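Local coordinates for MutT/nudix family protein (Enterococcus faecalis, PDB 2FML) that is of unknown function but belongs to the Nudix family and, carrying a winged-helix domain like that of NrtR, may be a nucleotide-responsive transcriptional regulator, at residues L46-K51 against Q55-L60; F215-A220 against N239-M244. All coordinates share one frame; numbering follows the deposited sequence.

Contact 1 of 2, residues L46-K51 against Q55-L60; sequences LLCYNK and QLKVLL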
loop_
_atom_site.group_PDB
_atom_site.type_symbol
_atom_site.label_atom_id
_atom_site.label_comp_id
_atom_site.label_asym_id
_atom_site.label_seq_id
_atom_site.Cartn_x
_atom_site.Cartn_y
_atom_site.Cartn_z
ATOM N N LEU A 46 -2.535 12.241 -10.118
ATOM C CA LEU A 46 -3.798 12.957 -10.250
ATOM C C LEU A 46 -4.405 12.676 -11.603
ATOM O O LEU A 46 -3.803 12.954 -12.620
ATOM C CB LEU A 46 -3.607 14.484 -10.089
ATOM C CG LEU A 46 -3.093 14.999 -8.752
ATOM C CD1 LEU A 46 -3.004 16.512 -8.856
ATOM C CD2 LEU A 46 -4.090 14.645 -7.675
ATOM N N LEU A 47 -5.629 12.142 -11.577
ATOM C CA LEU A 47 -6.355 11.730 -12.752
ATOM C C LEU A 47 -7.638 12.512 -12.794
ATOM O O LEU A 47 -8.333 12.666 -11.785
ATOM C CB LEU A 47 -6.704 10.253 -12.652
ATOM C CG LEU A 47 -5.570 9.261 -12.709
ATOM C CD1 LEU A 47 -6.146 7.856 -12.678
ATOM C CD2 LEU A 47 -4.659 9.507 -13.940
ATOM N N CYS A 48 -7.959 13.016 -13.980
ATOM C CA CYS A 48 -9.241 13.664 -14.194
ATOM C C CYS A 48 -9.842 13.130 -15.497
ATOM O O CYS A 48 -9.229 12.313 -16.196
ATOM C CB CYS A 48 -9.071 15.202 -14.189
ATOM S SG CYS A 48 -8.210 15.900 -15.593
ATOM N N TYR A 49 -11.022 13.624 -15.849
ATOM C CA TYR A 49 -11.579 13.265 -17.117
ATOM C C TYR A 49 -12.304 14.460 -17.731
ATOM O O TYR A 49 -13.182 15.015 -17.097
ATOM C CB TYR A 49 -12.495 12.066 -16.897
ATOM C CG TYR A 49 -13.381 11.661 -18.053
ATOM C CD1 TYR A 49 -12.920 10.804 -19.059
ATOM C CD2 TYR A 49 -14.721 12.078 -18.087
ATOM C CE1 TYR A 49 -13.799 10.422 -20.102
ATOM C CE2 TYR A 49 -15.569 11.707 -19.098
ATOM C CZ TYR A 49 -15.112 10.904 -20.114
ATOM O OH TYR A 49 -16.020 10.563 -21.084
ATOM N N ASN A 50 -11.914 14.867 -18.947
ATOM C CA ASN A 50 -12.686 15.831 -19.733
ATOM C C ASN A 50 -13.888 15.201 -20.502
ATOM O O ASN A 50 -13.653 14.424 -21.405
ATOM C CB ASN A 50 -11.738 16.552 -20.713
ATOM C CG ASN A 50 -12.370 17.796 -21.322
ATOM O OD1 ASN A 50 -13.303 17.721 -22.143
ATOM N ND2 ASN A 50 -11.890 18.953 -20.892
ATOM N N LYS A 51 -15.148 15.538 -20.181
ATOM C CA LYS A 51 -16.334 14.893 -20.825
ATOM C C LYS A 51 -16.523 15.225 -22.297
ATOM O O LYS A 51 -16.923 14.374 -23.089
ATOM C CB LYS A 51 -17.676 15.258 -20.141
ATOM C CG LYS A 51 -17.858 14.799 -18.691
ATOM C CD LYS A 51 -18.460 15.931 -17.840
ATOM C CE LYS A 51 -19.946 16.158 -18.104
ATOM N NZ LYS A 51 -20.844 15.453 -17.126
ATOM N N GLN A 55 -11.687 12.498 -22.589
ATOM C CA GLN A 55 -10.231 12.403 -22.415
ATOM C C GLN A 55 -9.928 12.193 -20.952
ATOM O O GLN A 55 -10.303 13.029 -20.152
ATOM C CB GLN A 55 -9.500 13.668 -22.924
ATOM C CG GLN A 55 -8.693 13.542 -24.263
ATOM C CD GLN A 55 -8.793 14.830 -25.232
ATOM O OE1 GLN A 55 -8.614 15.984 -24.792
ATOM N NE2 GLN A 55 -9.077 14.595 -26.547
ATOM N N LEU A 56 -9.289 11.063 -20.619
ATOM C CA LEU A 56 -8.610 10.918 -19.347
ATOM C C LEU A 56 -7.348 11.775 -19.401
ATOM O O LEU A 56 -6.676 11.842 -20.424
ATOM C CB LEU A 56 -8.192 9.486 -19.086
ATOM C CG LEU A 56 -9.205 8.376 -18.817
ATOM C CD1 LEU A 56 -8.409 7.038 -18.691
ATOM C CD2 LEU A 56 -10.024 8.607 -17.563
ATOM N N LYS A 57 -7.040 12.464 -18.317
ATOM C CA LYS A 57 -5.796 13.219 -18.261
ATOM C C LYS A 57 -5.064 12.897 -16.956
ATOM O O LYS A 57 -5.664 12.443 -15.985
ATOM C CB LYS A 57 -6.038 14.731 -18.423
ATOM C CG LYS A 57 -6.970 15.137 -19.535
ATOM C CD LYS A 57 -6.644 16.504 -20.083
ATOM C CE LYS A 57 -7.716 16.962 -21.053
ATOM N NZ LYS A 57 -7.576 18.365 -21.604
ATOM N N VAL A 58 -3.750 13.105 -16.957
ATOM C CA VAL A 58 -2.930 12.886 -15.782
ATOM C C VAL A 58 -1.990 14.104 -15.631
ATOM O O VAL A 58 -1.504 14.625 -16.634
ATOM C CB VAL A 58 -2.135 11.556 -15.894
ATOM C CG1 VAL A 58 -1.215 11.570 -17.145
ATOM C CG2 VAL A 58 -1.335 11.278 -14.549
ATOM N N LEU A 59 -1.801 14.590 -14.406
ATOM C CA LEU A 59 -0.993 15.783 -14.203
ATOM C C LEU A 59 0.507 15.403 -14.127
ATOM O O LEU A 59 0.860 14.478 -13.379
ATOM C CB LEU A 59 -1.425 16.516 -12.926
ATOM C CG LEU A 59 -0.822 17.880 -12.649
ATOM C CD1 LEU A 59 -1.572 18.540 -11.547
ATOM C CD2 LEU A 59 0.644 17.645 -12.225
ATOM N N LEU A 60 1.341 16.101 -14.896
ATOM C CA LEU A 60 2.821 15.904 -14.883
ATOM C C LEU A 60 3.451 17.271 -14.706
ATOM O O LEU A 60 2.861 18.265 -15.073
ATOM C CB LEU A 60 3.357 15.297 -16.184
ATOM C CG LEU A 60 2.908 13.896 -16.571
ATOM C CD1 LEU A 60 3.617 13.407 -17.838
ATOM C CD2 LEU A 60 3.160 12.890 -15.387
HETATM O O HOH W 1 -0.208 13.514 -11.164
#
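Strand 46-50 runs antiparallel to strand 55-60 at 150° between their directions, the two joined by a short turn into a β-hairpin of the Nudix fold's central sheet. C48 and K57 form a hydrogen-bonded pair: C48 N reaches K57 O at 3.1 Å, and K57 N returns to C48 O from above that carbonyl's plane. Nearer the turn, N50 N donates to Q55 O at 2.7 Å and Q55 N to N50 O. At the other end L59 N donates to L46 O, and beyond it a water accepts a hydrogen bond from L46 N and donates one to L59 O, carrying the ladder one step further.

Side chains alternate between the two faces. On one, L47 CD2 slants across V58 and lies 3.8 Å from its CB, while the Y49 ring, carried toward the turn and alongside the Q55 backbone, CG lying anti to the backbone N (chi1 170°), sits obliquely beside L56 CD2. Helix 217-228 packs on this face against Y49 and L56, and the Y49 hydroxyl bonds to D54 in the turn. On the opposite face the extended K57 chain passes N50 CB on its way to E134, whose carboxylate also receives N50 ND2. L46 and L59 lie alongside each other, their CD1 methyls 3.7 Å apart, and C48 SG rests 3.8 Å from K57 CB.

Contact 2 of 2, residues F215-A220 against N239-M244; sequences FTITEA and NFKKAM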
loop_
_atom_site.group_PDB
_atom_site.type_symbol
_atom_site.label_atom_id
_atom_site.label_comp_id
_atom_site.label_asym_id
_atom_site.label_seq_id
_atom_site.Cartn_x
_atom_site.Cartn_y
_atom_site.Cartn_z
ATOM N N PHE A 215 -23.795 11.426 -12.573
ATOM C CA PHE A 215 -23.501 10.754 -13.842
ATOM C C PHE A 215 -24.582 9.808 -14.377
ATOM O O PHE A 215 -25.219 9.091 -13.614
ATOM C CB PHE A 215 -22.186 9.978 -13.724
ATOM C CG PHE A 215 -22.052 9.164 -12.460
ATOM C CD1 PHE A 215 -22.463 7.841 -12.421
ATOM C CD2 PHE A 215 -21.448 9.703 -11.319
ATOM C CE1 PHE A 215 -22.307 7.076 -11.250
ATOM C CE2 PHE A 215 -21.293 8.942 -10.138
ATOM C CZ PHE A 215 -21.721 7.634 -10.114
ATOM N N THR A 216 -24.745 9.801 -15.700
ATOM C CA THR A 216 -25.471 8.742 -16.394
ATOM C C THR A 216 -24.680 7.412 -16.525
ATOM O O THR A 216 -23.418 7.351 -16.378
ATOM C CB THR A 216 -25.939 9.185 -17.821
ATOM O OG1 THR A 216 -24.797 9.508 -18.617
ATOM C CG2 THR A 216 -26.853 10.388 -17.761
ATOM N N ILE A 217 -25.421 6.340 -16.810
ATOM C CA ILE A 217 -24.806 5.066 -17.180
ATOM C C ILE A 217 -23.882 5.192 -18.436
ATOM O O ILE A 217 -22.818 4.596 -18.465
ATOM C CB ILE A 217 -25.847 3.911 -17.282
ATOM C CG1 ILE A 217 -26.638 3.767 -15.968
ATOM C CG2 ILE A 217 -25.145 2.595 -17.587
ATOM C CD1 ILE A 217 -25.770 3.616 -14.679
ATOM N N THR A 218 -24.277 5.993 -19.437
ATOM C CA THR A 218 -23.396 6.292 -20.593
ATOM C C THR A 218 -22.055 6.972 -20.216
ATOM O O THR A 218 -20.989 6.584 -20.719
ATOM C CB THR A 218 -24.130 7.081 -21.721
ATOM O OG1 THR A 218 -25.272 6.330 -22.148
ATOM C CG2 THR A 218 -23.199 7.290 -22.942
ATOM N N GLU A 219 -22.094 7.978 -19.351
ATOM C CA GLU A 219 -20.830 8.582 -18.878
ATOM C C GLU A 219 -19.955 7.546 -18.145
ATOM O O GLU A 219 -18.751 7.454 -18.383
ATOM C CB GLU A 219 -21.077 9.822 -17.996
ATOM C CG GLU A 219 -21.754 11.029 -18.716
ATOM C CD GLU A 219 -22.337 12.094 -17.746
ATOM O OE1 GLU A 219 -22.508 11.793 -16.541
ATOM O OE2 GLU A 219 -22.600 13.241 -18.183
ATOM N N ALA A 220 -20.562 6.767 -17.254
ATOM C CA ALA A 220 -19.830 5.760 -16.502
ATOM C C ALA A 220 -19.248 4.726 -17.442
ATOM O O ALA A 220 -18.107 4.338 -17.284
ATOM C CB ALA A 220 -20.739 5.087 -15.455
ATOM N N ASN A 239 -26.496 -4.540 -19.264
ATOM C CA ASN A 239 -25.685 -5.420 -18.434
ATOM C C ASN A 239 -24.853 -4.638 -17.418
ATOM O O ASN A 239 -24.613 -5.119 -16.306
ATOM C CB ASN A 239 -24.761 -6.263 -19.319
ATOM C CG ASN A 239 -25.438 -7.511 -19.863
ATOM O OD1 ASN A 239 -25.530 -8.531 -19.181
ATOM N ND2 ASN A 239 -25.894 -7.444 -21.105
ATOM N N PHE A 240 -24.386 -3.453 -17.834
ATOM C CA PHE A 240 -23.597 -2.548 -16.992
ATOM C C PHE A 240 -24.494 -1.914 -15.920
ATOM O O PHE A 240 -24.133 -1.883 -14.728
ATOM C CB PHE A 240 -22.909 -1.472 -17.854
ATOM C CG PHE A 240 -22.048 -0.506 -17.074
ATOM C CD1 PHE A 240 -20.682 -0.713 -16.952
ATOM C CD2 PHE A 240 -22.610 0.627 -16.474
ATOM C CE1 PHE A 240 -19.880 0.197 -16.244
ATOM C CE2 PHE A 240 -21.831 1.532 -15.756
ATOM C CZ PHE A 240 -20.450 1.310 -15.642
ATOM N N LYS A 241 -25.670 -1.432 -16.338
ATOM C CA LYS A 241 -26.659 -0.871 -15.399
ATOM C C LYS A 241 -26.946 -1.814 -14.222
ATOM O O LYS A 241 -26.992 -1.322 -12.960
ATOM C CB LYS A 241 -27.964 -0.510 -16.111
ATOM C CG LYS A 241 -28.770 0.549 -15.386
ATOM C CD LYS A 241 -30.215 0.572 -15.872
ATOM C CE LYS A 241 -30.883 1.873 -15.464
ATOM N NZ LYS A 241 -32.322 1.857 -15.827
ATOM N N LYS A 242 -27.072 -3.173 -14.623
ATOM C CA LYS A 242 -27.438 -4.157 -13.587
ATOM C C LYS A 242 -26.283 -4.528 -12.650
ATOM O O LYS A 242 -26.461 -4.597 -11.425
ATOM C CB LYS A 242 -28.068 -5.408 -14.213
ATOM C CG LYS A 242 -29.593 -5.443 -14.105
ATOM C CD LYS A 242 -30.026 -6.160 -12.814
ATOM C CE LYS A 242 -30.087 -5.222 -11.604
ATOM N NZ LYS A 242 -31.494 -5.102 -11.111
ATOM N N ALA A 243 -25.109 -4.752 -13.240
ATOM C CA ALA A 243 -23.913 -5.131 -12.504
ATOM C C ALA A 243 -23.380 -4.047 -11.546
ATOM O O ALA A 243 -22.746 -4.369 -10.544
ATOM C CB ALA A 243 -22.819 -5.568 -13.472
HETATM N N MSE A 244 -23.657 -2.777 -11.833
HETATM C CA MSE A 244 -22.997 -1.681 -11.124
HETATM C C MSE A 244 -23.869 -0.837 -10.205
HETATM O O MSE A 244 -23.335 -0.027 -9.427
HETATM C CB MSE A 244 -22.358 -0.746 -12.142
HETATM C CG MSE A 244 -21.348 -1.405 -13.027
HETATM SE SE MSE A 244 -19.777 -2.115 -12.059
HETATM C CE MSE A 244 -19.156 -3.287 -13.711
#
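This is an apolar helix-to-helix contact in the winged-helix domain, where the first turn of helix 217-228 meets the first turn of helix 237-244, probably part of its helix-turn-helix core. I217 and F240 carry it. The methyl I217 CG2 comes obliquely onto the ring of F240, 3.4 Å from CD2, and A220 CB, one helical turn on, meets the same ring 3.7 Å from CE2. A chi1 near 180° (-179°) points the F240 ring out from its helix at these two residues. One face of the ring is covered from its own helix by selenomethionine M244, whose CG stands 3.8 Å above the centre, and F224 adds an edge-to-face ring contact. At the margin, K241 CG touches I217 CG1 while the rest of its extended chain leads away.

The start of helix 217-228 is fixed by a capping box: E219 N donates to T216 OG1, and T216 N to E219 OE1 from above the carboxylate plane. Across the interface itself everything rests on carbon-to-carbon packing, so the helices are held against each other here by shape and burial of the ring, not by polar bonds between the two segments.

From the N terminus, past helices 7-16 and 20-27, the chain enters strand 39-50 and contact 1 closes almost at once, over a turn of three residues. The rest of the Nudix sheet, its helix 85-97 and helix 186-200 follow before contact 2 opens; that one spans 18 residues, ten of them helical. The two loops are in series, neither nesting nor crossing. Their centres lie about 20 Å apart, yet they meet directly: K51 makes a salt bridge, NZ 3.0 Å from E219 OE2. Contact 1 holds together strands of the Nudix sheet, contact 2 helices of the winged-helix region, and this bridge, with the packing of helix 217-228 on the hairpin, ties one to the other.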